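Local structure of dihydroorotate dehydrogenase (Schistosoma mansoni, 6UY4) at residues A[199-204]-A[238-243]; A[105-110]-A[362-367]; A[190-195]-A[230-235]; A[262-267]-A[323-328]. The protein probably catalyses the quinone-dependent oxidation of (S)-dihydroorotate to orotate in de novo pyrimidine synthesis, using a bound FMN. All blocks are in the same frame, centred on the assembly; numbering follows the deposited sequence.

Interaction 1 (A[199-204]-A[238-243]). With FMN (flavin mononucleotide), chain G.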
loop_
_atom_site.group_PDB
_atom_site.type_symbol
_atom_site.label_atom_id
_atom_site.label_comp_id
_atom_site.label_asym_id
_atom_site.label_seq_id
_atom_site.Cartn_x
_atom_site.Cartn_y
_atom_site.Cartn_z
ATOM N N ILE A 199 0.664 2.597 -9.683
ATOM C CA ILE A 199 2.017 3.050 -9.980
ATOM C C ILE A 199 2.422 4.054 -8.913
ATOM O O ILE A 199 1.693 5.018 -8.652
ATOM C CB ILE A 199 2.116 3.677 -11.384
ATOM C CG1 ILE A 199 1.743 2.645 -12.449
ATOM C CG2 ILE A 199 3.515 4.222 -11.627
ATOM C CD1 ILE A 199 1.811 3.172 -13.855
ATOM N N ASN A 200 3.580 3.829 -8.296
ATOM C CA ASN A 200 4.062 4.697 -7.231
ATOM C C ASN A 200 4.782 5.904 -7.821
ATOM O O ASN A 200 5.735 5.748 -8.593
ATOM C CB ASN A 200 4.993 3.930 -6.297
ATOM C CG ASN A 200 4.249 2.991 -5.373
ATOM O OD1 ASN A 200 3.070 2.700 -5.580
ATOM N ND2 ASN A 200 4.935 2.510 -4.343
ATOM N N VAL A 201 4.328 7.104 -7.458
ATOM C CA VAL A 201 5.075 8.313 -7.779
ATOM C C VAL A 201 6.341 8.350 -6.935
ATOM O O VAL A 201 6.314 8.060 -5.731
ATOM C CB VAL A 201 4.212 9.565 -7.542
ATOM C CG1 VAL A 201 5.036 10.830 -7.737
ATOM C CG2 VAL A 201 3.016 9.567 -8.469
ATOM N N SER A 202 7.462 8.692 -7.566
ATOM C CA SER A 202 8.739 8.729 -6.865
ATOM C C SER A 202 8.705 9.773 -5.757
ATOM O O SER A 202 8.399 10.945 -6.002
ATOM C CB SER A 202 9.867 9.034 -7.847
ATOM O OG SER A 202 9.907 10.413 -8.167
ATOM N N SER A 203 9.011 9.342 -4.537
ATOM C CA SER A 203 9.008 10.250 -3.406
ATOM C C SER A 203 10.188 11.209 -3.504
ATOM O O SER A 203 11.254 10.842 -4.004
ATOM C CB SER A 203 9.080 9.473 -2.094
ATOM O OG SER A 203 9.273 10.344 -0.993
ATOM N N PRO A 204 10.027 12.448 -3.042
ATOM C CA PRO A 204 11.171 13.369 -3.042
ATOM C C PRO A 204 12.155 13.057 -1.921
ATOM O O PRO A 204 12.563 13.956 -1.178
ATOM C CB PRO A 204 10.512 14.744 -2.862
ATOM C CG PRO A 204 9.262 14.448 -2.115
ATOM C CD PRO A 204 8.779 13.118 -2.628
ATOM N N ILE A 238 -6.259 2.317 -13.649
ATOM C CA ILE A 238 -4.882 2.706 -13.364
ATOM C C ILE A 238 -4.906 3.712 -12.223
ATOM O O ILE A 238 -5.511 4.785 -12.345
ATOM C CB ILE A 238 -4.189 3.296 -14.602
ATOM C CG1 ILE A 238 -4.036 2.232 -15.690
ATOM C CG2 ILE A 238 -2.834 3.874 -14.226
ATOM C CD1 ILE A 238 -3.115 1.098 -15.309
ATOM N N LEU A 239 -4.253 3.370 -11.118
ATOM C CA LEU A 239 -4.194 4.230 -9.947
ATOM C C LEU A 239 -2.779 4.754 -9.745
ATOM O O LEU A 239 -1.797 4.110 -10.127
ATOM C CB LEU A 239 -4.659 3.492 -8.687
ATOM C CG LEU A 239 -6.165 3.440 -8.417
ATOM C CD1 LEU A 239 -6.897 2.610 -9.462
ATOM C CD2 LEU A 239 -6.428 2.901 -7.024
ATOM N N LEU A 240 -2.684 5.934 -9.139
ATOM C CA LEU A 240 -1.412 6.592 -8.877
ATOM C C LEU A 240 -1.258 6.778 -7.375
ATOM O O LEU A 240 -2.086 7.441 -6.741
ATOM C CB LEU A 240 -1.335 7.937 -9.601
ATOM C CG LEU A 240 0.054 8.389 -10.041
ATOM C CD1 LEU A 240 0.677 7.355 -10.966
ATOM C CD2 LEU A 240 -0.010 9.751 -10.717
ATOM N N LYS A 241 -0.205 6.196 -6.809
ATOM C CA LYS A 241 0.062 6.268 -5.378
ATOM C C LYS A 241 1.169 7.286 -5.133
ATOM O O LYS A 241 2.263 7.167 -5.695
ATOM C CB LYS A 241 0.451 4.898 -4.830
ATOM C CG LYS A 241 0.616 4.850 -3.323
ATOM C CD LYS A 241 0.818 3.421 -2.850
ATOM C CE LYS A 241 0.949 3.348 -1.341
ATOM N NZ LYS A 241 1.096 1.941 -0.874
ATOM N N ILE A 242 0.887 8.279 -4.295
ATOM C CA ILE A 242 1.797 9.390 -4.069
ATOM C C ILE A 242 2.297 9.351 -2.629
ATOM O O ILE A 242 1.836 8.564 -1.802
ATOM C CB ILE A 242 1.140 10.747 -4.383
ATOM C CG1 ILE A 242 0.057 11.060 -3.349
ATOM C CG2 ILE A 242 0.556 10.744 -5.787
ATOM C CD1 ILE A 242 -0.577 12.417 -3.521
ATOM N N SER A 243 3.254 10.226 -2.335
ATOM C CA SER A 243 3.927 10.469 -1.068
ATOM C C SER A 243 3.286 11.643 -0.340
ATOM O O SER A 243 2.858 12.611 -0.977
ATOM C CB SER A 243 5.411 10.761 -1.296
ATOM O OG SER A 243 6.061 11.101 -0.085
HETATM N N1 FMN G . 3.991 0.643 -0.497
HETATM C C2 FMN G . 4.064 0.365 -1.848
HETATM O O2 FMN G . 3.416 1.036 -2.650
HETATM N N3 FMN G . 4.862 -0.665 -2.303
HETATM C C4 FMN G . 5.592 -1.422 -1.410
HETATM O O4 FMN G . 6.303 -2.340 -1.816
HETATM C C4A FMN G . 5.522 -1.146 -0.049
HETATM N N5 FMN G . 6.250 -1.898 0.848
HETATM C C5A FMN G . 6.177 -1.625 2.198
HETATM C C6 FMN G . 6.912 -2.390 3.097
HETATM C C7 FMN G . 6.847 -2.120 4.458
HETATM C C7M FMN G . 7.644 -2.948 5.424
HETATM C C8 FMN G . 6.043 -1.084 4.922
HETATM C C8M FMN G . 5.970 -0.790 6.392
HETATM C C9 FMN G . 5.309 -0.319 4.021
HETATM C C9A FMN G . 5.371 -0.587 2.657
HETATM N N10 FMN G . 4.641 0.167 1.755
HETATM C C10 FMN G . 4.718 -0.109 0.405
HETATM C "C1'" FMN G . 3.769 1.294 2.221
HETATM C "C2'" FMN G . 2.377 0.785 2.572
HETATM O "O2'" FMN G . 1.832 0.085 1.476
HETATM C "C3'" FMN G . 1.450 1.940 2.926
HETATM O "O3'" FMN G . 1.489 2.907 1.901
HETATM C "C4'" FMN G . 1.821 2.596 4.252
HETATM O "O4'" FMN G . 2.537 1.699 5.073
HETATM C "C5'" FMN G . 0.543 3.014 4.960
HETATM O "O5'" FMN G . 0.805 3.384 6.290
HETATM P P FMN G . 0.182 2.493 7.474
HETATM O O1P FMN G . 0.546 3.138 8.787
HETATM O O2P FMN G . -1.317 2.392 7.324
HETATM O O3P FMN G . 0.796 1.118 7.413
#
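Asn200 and Lys241 lie side by side and point the same way, and both end at the flavin, with Asn200 OD1 resting 3.5 Å from Lys241 CB. Lys241 CG is anti to the backbone N (chi1 -174°) and the chain stays extended beyond it, which carries NZ to 3.1 Å from FMN O2 and 3.0 Å from FMN O3'. NZ also hydrogen-bonds FMN N1, and more weakly O2', so one amino group spans the pyrimidine edge and the ribityl chain. Asn200 ND2 donates to the same FMN O2 at 2.7 Å, nearly straight at 167°, while its OD1 is taken by Asn169 ND2, fixing which way round the amide sits. Donors gathered at O2 and N1 would be expected to favour negative charge on that end of the flavin during reduction. The backbones beneath are neighbouring parallel strands of the TIM barrel, joined by helix 215-230 in a beta-alpha-beta unit and laced by Ile199 N to Leu239 O, Lys241 N to Ile199 O and Val201 N to Lys241 O. On the opposite sheet face Leu240 CD1 packs against Ile199 CB, toward helix 215-230. Val201 crosses Leu240 obliquely, its CG2 3.6 Å from Leu240 CG and 3.8 Å from Ile242 CG2, beside Ile254 of helix 248-259. Past the strands, Ser203 OG and Ser243 OG share a weak hydrogen bond of 3.4 Å.

Interaction 2 (A[105-110]-A[362-367])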
loop_
_atom_site.group_PDB
_atom_site.type_symbol
_atom_site.label_atom_id
_atom_site.label_comp_id
_atom_site.label_asym_id
_atom_site.label_seq_id
_atom_site.Cartn_x
_atom_site.Cartn_y
_atom_site.Cartn_z
ATOM N N ALA A 105 -9.142 -13.586 5.701
ATOM C CA ALA A 105 -8.902 -13.084 7.050
ATOM C C ALA A 105 -9.833 -11.933 7.406
ATOM O O ALA A 105 -10.115 -11.712 8.588
ATOM C CB ALA A 105 -7.447 -12.643 7.197
ATOM N N GLY A 106 -10.309 -11.186 6.413
ATOM C CA GLY A 106 -11.216 -10.090 6.686
ATOM C C GLY A 106 -11.072 -8.907 5.751
ATOM O O GLY A 106 -12.011 -8.122 5.594
ATOM N N PHE A 107 -9.902 -8.759 5.132
ATOM C CA PHE A 107 -9.689 -7.661 4.198
ATOM C C PHE A 107 -10.536 -7.854 2.947
ATOM O O PHE A 107 -10.673 -8.967 2.434
ATOM C CB PHE A 107 -8.214 -7.560 3.813
ATOM C CG PHE A 107 -7.322 -7.108 4.932
ATOM C CD1 PHE A 107 -7.361 -5.799 5.379
ATOM C CD2 PHE A 107 -6.431 -7.987 5.524
ATOM C CE1 PHE A 107 -6.536 -5.376 6.405
ATOM C CE2 PHE A 107 -5.603 -7.571 6.550
ATOM C CZ PHE A 107 -5.656 -6.264 6.990
ATOM N N SER A 108 -11.108 -6.754 2.455
ATOM C CA SER A 108 -11.929 -6.819 1.255
ATOM C C SER A 108 -11.103 -6.803 -0.023
ATOM O O SER A 108 -11.583 -7.273 -1.059
ATOM C CB SER A 108 -12.926 -5.662 1.230
ATOM O OG SER A 108 -12.255 -4.416 1.151
ATOM N N HIS A 109 -9.883 -6.271 0.023
ATOM C CA HIS A 109 -9.014 -6.295 -1.142
ATOM C C HIS A 109 -7.562 -6.315 -0.691
ATOM O O HIS A 109 -7.207 -5.744 0.344
ATOM C CB HIS A 109 -9.277 -5.107 -2.078
ATOM C CG HIS A 109 -8.991 -3.771 -1.466
ATOM N ND1 HIS A 109 -9.903 -3.103 -0.678
ATOM C CD2 HIS A 109 -7.903 -2.970 -1.545
ATOM C CE1 HIS A 109 -9.384 -1.950 -0.290
ATOM N NE2 HIS A 109 -8.171 -1.846 -0.802
ATOM N N ILE A 110 -6.729 -6.992 -1.478
ATOM C CA ILE A 110 -5.295 -7.085 -1.236
ATOM C C ILE A 110 -4.573 -6.459 -2.419
ATOM O O ILE A 110 -4.930 -6.707 -3.577
ATOM C CB ILE A 110 -4.838 -8.545 -1.034
ATOM C CG1 ILE A 110 -5.737 -9.258 -0.023
ATOM C CG2 ILE A 110 -3.384 -8.595 -0.589
ATOM C CD1 ILE A 110 -5.715 -8.640 1.352
ATOM N N PRO A 362 -4.695 -10.326 12.721
ATOM C CA PRO A 362 -5.786 -10.526 11.752
ATOM C C PRO A 362 -7.065 -9.798 12.118
ATOM O O PRO A 362 -7.709 -9.226 11.223
ATOM C CB PRO A 362 -5.984 -12.050 11.760
ATOM C CG PRO A 362 -4.653 -12.586 12.122
ATOM C CD PRO A 362 -4.049 -11.599 13.090
ATOM N N PRO A 363 -7.506 -9.797 13.391
ATOM C CA PRO A 363 -8.794 -9.147 13.704
ATOM C C PRO A 363 -8.877 -7.680 13.301
ATOM O O PRO A 363 -9.992 -7.143 13.227
ATOM C CB PRO A 363 -8.915 -9.314 15.227
ATOM C CG PRO A 363 -8.132 -10.519 15.533
ATOM C CD PRO A 363 -6.957 -10.456 14.590
ATOM N N VAL A 364 -7.749 -7.023 13.009
ATOM C CA VAL A 364 -7.768 -5.605 12.659
ATOM C C VAL A 364 -8.609 -5.342 11.417
ATOM O O VAL A 364 -9.106 -4.227 11.233
ATOM C CB VAL A 364 -6.328 -5.072 12.469
ATOM C CG1 VAL A 364 -5.768 -5.486 11.115
ATOM C CG2 VAL A 364 -6.287 -3.557 12.629
ATOM N N ALA A 365 -8.791 -6.350 10.559
ATOM C CA ALA A 365 -9.573 -6.163 9.341
ATOM C C ALA A 365 -11.042 -5.911 9.661
ATOM O O ALA A 365 -11.621 -4.909 9.224
ATOM C CB ALA A 365 -9.413 -7.380 8.428
ATOM N N HIS A 366 -11.660 -6.809 10.434
ATOM C CA HIS A 366 -13.062 -6.651 10.802
ATOM C C HIS A 366 -13.269 -5.715 11.984
ATOM O O HIS A 366 -14.364 -5.160 12.122
ATOM C CB HIS A 366 -13.687 -8.012 11.117
ATOM C CG HIS A 366 -14.221 -8.722 9.914
ATOM N ND1 HIS A 366 -13.729 -8.506 8.644
ATOM C CD2 HIS A 366 -15.219 -9.626 9.782
ATOM C CE1 HIS A 366 -14.395 -9.256 7.784
ATOM N NE2 HIS A 366 -15.305 -9.946 8.449
ATOM N N LYS A 367 -12.256 -5.538 12.836
ATOM C CA LYS A 367 -12.381 -4.619 13.963
ATOM C C LYS A 367 -12.733 -3.218 13.484
ATOM O O LYS A 367 -13.721 -2.624 13.929
ATOM C CB LYS A 367 -11.085 -4.590 14.773
ATOM C CG LYS A 367 -11.092 -3.573 15.904
ATOM C CD LYS A 367 -9.681 -3.146 16.285
ATOM C CE LYS A 367 -9.700 -2.124 17.411
ATOM N NZ LYS A 367 -8.378 -1.463 17.593
HETATM O O HOH W 1 -10.521 -9.696 10.467
#
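The Phe107 ring carries the methyl of Ala365 squarely over one face: CB stands 3.9 Å from the ring centroid and only 6° off the normal, a CH-pi contact. In TIM-barrel terms, the first turn of the late helix 364-376 here rests on the turn between helix 99-105 and strand 109-115. Val364 CG1 approaches obliquely at the far end of the ring, 4.2 Å from Phe107 CZ. The other flat group, the His366 imidazole, meets its partner at the edge, with Gly106 O near the ring plane and 3.4 Å from CE1. The hydrogen bond of that carbonyl comes from His84 NE2; its approach to CE1 is only a van der Waals contact. Phe70 packs edge-to-face with the imidazole. Gly106 ends helix 99-105 in a Schellman motif with a phi of 147°, and having no side chain it lets Ala365 CB settle 3.5 Å from its carbonyl carbon. Phe107 CG is anti to its own carbonyl carbon (chi1 -69°), beside the backbone N, and the ring beyond it lies under Ala365 CB; Leu353 of strand 350-353 touches both Phe107 and Val364. At the start of 362-367, Pro362 belongs to the pocket of the bound naphthoquinone inhibitor. A water ties the two segments together, donating to Ala105 O at 2.8 Å and to Pro362 O at 2.9 Å and accepting from His366 N at 3.1 Å.

Interaction 3 (A[190-195]-A[230-235])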
loop_
_atom_site.group_PDB
_atom_site.type_symbol
_atom_site.label_atom_id
_atom_site.label_comp_id
_atom_site.label_asym_id
_atom_site.label_seq_id
_atom_site.Cartn_x
_atom_site.Cartn_y
_atom_site.Cartn_z
ATOM N N PHE A 190 0.168 -7.565 -16.074
ATOM C CA PHE A 190 -0.887 -7.845 -15.109
ATOM C C PHE A 190 -2.216 -7.189 -15.455
ATOM O O PHE A 190 -3.181 -7.350 -14.701
ATOM C CB PHE A 190 -0.449 -7.399 -13.708
ATOM C CG PHE A 190 0.807 -8.062 -13.225
ATOM C CD1 PHE A 190 0.766 -9.328 -12.665
ATOM C CD2 PHE A 190 2.028 -7.417 -13.325
ATOM C CE1 PHE A 190 1.921 -9.940 -12.218
ATOM C CE2 PHE A 190 3.188 -8.023 -12.879
ATOM C CZ PHE A 190 3.134 -9.287 -12.324
ATOM N N GLY A 191 -2.298 -6.459 -16.569
ATOM C CA GLY A 191 -3.519 -5.745 -16.898
ATOM C C GLY A 191 -4.710 -6.635 -17.185
ATOM O O GLY A 191 -5.852 -6.176 -17.079
ATOM N N GLU A 192 -4.473 -7.896 -17.541
ATOM C CA GLU A 192 -5.563 -8.805 -17.875
ATOM C C GLU A 192 -6.089 -9.576 -16.672
ATOM O O GLU A 192 -7.258 -9.976 -16.669
ATOM C CB GLU A 192 -5.113 -9.794 -18.955
ATOM C CG GLU A 192 -4.730 -9.148 -20.276
ATOM C CD GLU A 192 -5.929 -8.644 -21.054
ATOM O OE1 GLU A 192 -7.068 -9.032 -20.716
ATOM O OE2 GLU A 192 -5.733 -7.860 -22.005
ATOM N N VAL A 193 -5.261 -9.791 -15.652
ATOM C CA VAL A 193 -5.652 -10.599 -14.504
ATOM C C VAL A 193 -5.956 -9.767 -13.262
ATOM O O VAL A 193 -6.708 -10.238 -12.395
ATOM C CB VAL A 193 -4.584 -11.663 -14.179
ATOM C CG1 VAL A 193 -4.377 -12.589 -15.368
ATOM C CG2 VAL A 193 -3.273 -11.001 -13.773
ATOM N N ALA A 194 -5.408 -8.562 -13.143
ATOM C CA ALA A 194 -5.610 -7.742 -11.959
ATOM C C ALA A 194 -6.895 -6.931 -12.067
ATOM O O ALA A 194 -7.309 -6.525 -13.155
ATOM C CB ALA A 194 -4.426 -6.798 -11.747
ATOM N N ASP A 195 -7.525 -6.696 -10.914
ATOM C CA ASP A 195 -8.709 -5.844 -10.887
ATOM C C ASP A 195 -8.341 -4.375 -11.047
ATOM O O ASP A 195 -9.102 -3.608 -11.648
ATOM C CB ASP A 195 -9.490 -6.059 -9.591
ATOM C CG ASP A 195 -10.081 -7.451 -9.491
ATOM O OD1 ASP A 195 -10.425 -8.029 -10.544
ATOM O OD2 ASP A 195 -10.199 -7.968 -8.360
ATOM N N ASN A 230 -4.706 0.899 -22.890
ATOM C CA ASN A 230 -5.713 0.838 -23.942
ATOM C C ASN A 230 -5.478 -0.319 -24.905
ATOM O O ASN A 230 -6.411 -0.721 -25.608
ATOM C CB ASN A 230 -5.757 2.160 -24.710
ATOM C CG ASN A 230 -6.230 3.315 -23.849
ATOM O OD1 ASN A 230 -6.895 3.114 -22.832
ATOM N ND2 ASN A 230 -5.896 4.535 -24.257
ATOM N N GLN A 231 -4.261 -0.864 -24.952
ATOM C CA GLN A 231 -3.992 -2.030 -25.785
ATOM C C GLN A 231 -4.543 -3.320 -25.195
ATOM O O GLN A 231 -4.434 -4.368 -25.839
ATOM C CB GLN A 231 -2.488 -2.174 -26.020
ATOM C CG GLN A 231 -1.913 -1.140 -26.969
ATOM C CD GLN A 231 -2.607 -1.148 -28.318
ATOM O OE1 GLN A 231 -3.395 -0.255 -28.628
ATOM N NE2 GLN A 231 -2.317 -2.160 -29.127
ATOM N N LEU A 232 -5.124 -3.271 -24.001
ATOM C CA LEU A 232 -5.689 -4.445 -23.359
ATOM C C LEU A 232 -7.117 -4.688 -23.843
ATOM O O LEU A 232 -7.726 -3.856 -24.519
ATOM C CB LEU A 232 -5.668 -4.283 -21.839
ATOM C CG LEU A 232 -4.306 -4.043 -21.188
ATOM C CD1 LEU A 232 -4.476 -3.687 -19.720
ATOM C CD2 LEU A 232 -3.416 -5.263 -21.347
ATOM N N SER A 233 -7.652 -5.856 -23.480
ATOM C CA SER A 233 -9.034 -6.170 -23.827
ATOM C C SER A 233 -10.017 -5.385 -22.970
ATOM O O SER A 233 -11.104 -5.030 -23.440
ATOM C CB SER A 233 -9.286 -7.670 -23.680
ATOM O OG SER A 233 -9.147 -8.077 -22.331
ATOM N N LYS A 234 -9.658 -5.108 -21.719
ATOM C CA LYS A 234 -10.485 -4.332 -20.807
ATOM C C LYS A 234 -9.688 -3.142 -20.292
ATOM O O LYS A 234 -8.494 -3.262 -19.997
ATOM C CB LYS A 234 -10.970 -5.190 -19.631
ATOM C CG LYS A 234 -9.855 -5.889 -18.866
ATOM C CD LYS A 234 -10.364 -6.505 -17.573
ATOM C CE LYS A 234 -9.224 -7.101 -16.761
ATOM N NZ LYS A 234 -9.687 -7.649 -15.455
ATOM N N LYS A 235 -10.351 -1.990 -20.194
ATOM C CA LYS A 235 -9.720 -0.776 -19.677
ATOM C C LYS A 235 -9.536 -0.935 -18.170
ATOM O O LYS A 235 -10.336 -0.470 -17.354
ATOM C CB LYS A 235 -10.551 0.455 -20.019
#
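Glu192 reaches Ser233 through a bend at chi2 (-73°) that brings CD round beside Ser233; the carboxylate it carries faces the hydroxyl and amide there. Ser233 answers with OG set between its backbone N and carbonyl carbon (chi1 64°). Two bonds result: Ser233 OG donates to Glu192 OE1 at 2.8 Å, and Ser233 N donates to Glu192 OE2 at 3.1 Å, almost straight at 173°. Each oxygen uses its syn lone pair, so the carboxylate is gripped by hydroxyl and amide of one residue and its rotation is restrained. Leu232 touches both Glu192 and Gly191, with CD2 3.5 Å from Glu192 OE2 and the other methyl, CD1, 3.6 Å from Gly191 CA. Lys234 is extended beyond CG and runs to the backbone carbonyls of 191-194. Its CE passes 3.5 Å from Gly191 O and equally near Glu192 O, and its NZ makes a weak, 3.5 Å hydrogen bond to Ala194 O. Asp195 OD1, 5.0 Å from Lys234 NZ, may add some long-range attraction, but that carboxylate is already salt-bridged to Arg158. Gly191 O has a further partner in Thr236 OG1. Far from the annotated sites, this is a meeting of two consecutive helix-to-strand loops of the TIM barrel: one follows helix 179-190, the other helix 215-230, and they lead into the adjacent strands 196-200 and 238-242 at the barrel end away from the flavin.

Interaction 4 (A[262-267]-A[323-328])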
loop_
_atom_site.group_PDB
_atom_site.type_symbol
_atom_site.label_atom_id
_atom_site.label_comp_id
_atom_site.label_asym_id
_atom_site.label_seq_id
_atom_site.Cartn_x
_atom_site.Cartn_y
_atom_site.Cartn_z
ATOM N N LYS A 262 -5.715 14.028 -21.846
ATOM C CA LYS A 262 -4.763 13.208 -22.586
ATOM C C LYS A 262 -4.082 12.169 -21.702
ATOM O O LYS A 262 -3.626 11.142 -22.216
ATOM C CB LYS A 262 -3.711 14.094 -23.257
ATOM C CG LYS A 262 -4.274 15.033 -24.309
ATOM N N THR A 263 -3.997 12.410 -20.395
ATOM C CA THR A 263 -3.346 11.491 -19.462
ATOM C C THR A 263 -4.196 11.329 -18.206
ATOM O O THR A 263 -3.723 11.488 -17.081
ATOM C CB THR A 263 -1.941 11.972 -19.101
ATOM O OG1 THR A 263 -1.994 13.349 -18.704
ATOM C CG2 THR A 263 -0.994 11.820 -20.285
ATOM N N ARG A 264 -5.473 11.005 -18.389
ATOM C CA ARG A 264 -6.405 10.885 -17.274
ATOM C C ARG A 264 -6.340 9.478 -16.692
ATOM O O ARG A 264 -6.598 8.495 -17.397
ATOM C CB ARG A 264 -7.830 11.213 -17.715
ATOM C CG ARG A 264 -8.840 11.117 -16.588
ATOM C CD ARG A 264 -10.211 11.592 -17.024
ATOM N NE ARG A 264 -11.164 11.552 -15.920
ATOM C CZ ARG A 264 -11.313 12.526 -15.028
ATOM N NH1 ARG A 264 -10.569 13.621 -15.111
ATOM N NH2 ARG A 264 -12.204 12.405 -14.054
ATOM N N ILE A 265 -6.008 9.385 -15.407
ATOM C CA ILE A 265 -5.990 8.107 -14.703
ATOM C C ILE A 265 -7.365 7.857 -14.100
ATOM O O ILE A 265 -8.310 8.616 -14.343
ATOM C CB ILE A 265 -4.898 8.078 -13.620
ATOM C CG1 ILE A 265 -5.188 9.125 -12.546
ATOM C CG2 ILE A 265 -3.529 8.306 -14.240
ATOM C CD1 ILE A 265 -4.244 9.066 -11.376
ATOM N N ASP A 266 -7.484 6.797 -13.299
ATOM C CA ASP A 266 -8.769 6.378 -12.760
ATOM C C ASP A 266 -8.915 6.592 -11.262
ATOM O O ASP A 266 -10.040 6.541 -10.758
ATOM C CB ASP A 266 -9.013 4.895 -13.076
ATOM C CG ASP A 266 -9.058 4.620 -14.565
ATOM O OD1 ASP A 266 -9.896 5.233 -15.258
ATOM O OD2 ASP A 266 -8.244 3.804 -15.046
ATOM N N GLY A 267 -7.824 6.826 -10.545
ATOM C CA GLY A 267 -7.902 7.026 -9.110
ATOM C C GLY A 267 -6.515 7.228 -8.544
ATOM O O GLY A 267 -5.504 7.021 -9.223
ATOM N N LYS A 323 -11.619 17.844 -7.052
ATOM C CA LYS A 323 -13.053 18.130 -6.984
ATOM C C LYS A 323 -13.880 16.850 -6.913
ATOM O O LYS A 323 -15.030 16.814 -7.358
ATOM C CB LYS A 323 -13.504 19.004 -8.159
ATOM C CG LYS A 323 -13.040 20.449 -8.064
ATOM C CD LYS A 323 -13.447 21.255 -9.288
ATOM C CE LYS A 323 -12.683 20.811 -10.522
ATOM N NZ LYS A 323 -12.982 21.675 -11.695
ATOM N N GLY A 324 -13.303 15.791 -6.346
ATOM C CA GLY A 324 -13.997 14.526 -6.226
ATOM C C GLY A 324 -14.249 13.808 -7.531
ATOM O O GLY A 324 -15.183 13.008 -7.616
ATOM N N ALA A 325 -13.433 14.063 -8.556
ATOM C CA ALA A 325 -13.684 13.476 -9.867
ATOM C C ALA A 325 -13.285 12.005 -9.923
ATOM O O ALA A 325 -13.947 11.209 -10.599
ATOM C CB ALA A 325 -12.946 14.267 -10.946
ATOM N N ILE A 326 -12.215 11.624 -9.231
ATOM C CA ILE A 326 -11.724 10.249 -9.279
ATOM C C ILE A 326 -11.742 9.646 -7.879
ATOM O O ILE A 326 -11.578 10.374 -6.888
ATOM C CB ILE A 326 -10.317 10.183 -9.896
ATOM C CG1 ILE A 326 -9.352 11.098 -9.140
ATOM C CG2 ILE A 326 -10.365 10.552 -11.372
ATOM C CD1 ILE A 326 -7.928 11.045 -9.659
ATOM N N PRO A 327 -11.953 8.337 -7.747
ATOM C CA PRO A 327 -11.927 7.713 -6.419
ATOM C C PRO A 327 -10.553 7.816 -5.775
ATOM O O PRO A 327 -9.522 7.847 -6.450
ATOM C CB PRO A 327 -12.299 6.254 -6.705
ATOM C CG PRO A 327 -13.031 6.295 -8.003
ATOM C CD PRO A 327 -12.394 7.396 -8.791
ATOM N N LEU A 328 -10.550 7.864 -4.446
ATOM C CA LEU A 328 -9.327 7.962 -3.665
ATOM C C LEU A 328 -9.285 6.844 -2.634
ATOM O O LEU A 328 -10.318 6.403 -2.127
ATOM C CB LEU A 328 -9.217 9.320 -2.966
ATOM C CG LEU A 328 -9.270 10.547 -3.877
ATOM C CD1 LEU A 328 -9.197 11.819 -3.053
ATOM C CD2 LEU A 328 -8.146 10.501 -4.898
#
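Ile326 is the side chain against which Arg264, Ile265 and Asp266 gather, where two helix-to-strand loops of the TIM barrel run into the neighbouring parallel strands 267-270 and 328-331. Among apolar contacts, Ile265 CG1 lies 4.4 Å from Ile326 CD1, and Leu259 and Met268 also touch Ile326. The guanidinium contributes packing of another sort. Arg264 CG is anti to the backbone N (chi1 -179°) and the chain runs extended to NE, sliding past Ile326 in the opposite direction. Its NH2 ends 3.7 Å from Ile326 CG2, which sits over one face of the group, and 3.7 Å from Ala325 CB, which sits at the edge near its plane. NH1 makes a weak hydrogen bond to Leu259 O. Backbone carbonyls take part as well. Asp266 O faces Ile326 CB at 3.8 Å and Pro327 CD at 3.2 Å, while Asp266 CB points away from the second loop and its OD2 is bound by Ile238 N and Arg229. Returning the approach from the second loop, Pro327 O comes 3.2 Å from Gly267 CA.

Interactions 1, 3 and 4 all belong to consecutive beta-alpha units of one barrel. Interaction 1 lies among the strands and contributes Asn200 and Lys241 to the FMN site; interaction 3 joins the loops that feed those same strands, its centre about 20 Å from that of interaction 1. Interaction 4 continues round to the next strands, about 14 Å from interaction 1 between centres, and touches it directly: Ile238 N lies 2.8 Å from Asp266 OD2 and Leu240 N 3.0 Å from Gly267 O, both probable hydrogen bonds. Interaction 2, about 24 Å from interaction 1 between centres, is on the opposite side of the chain's centre. There Pro362 lines the inhibitor pocket, while the Val364 side chain is about 9 Å from FMN.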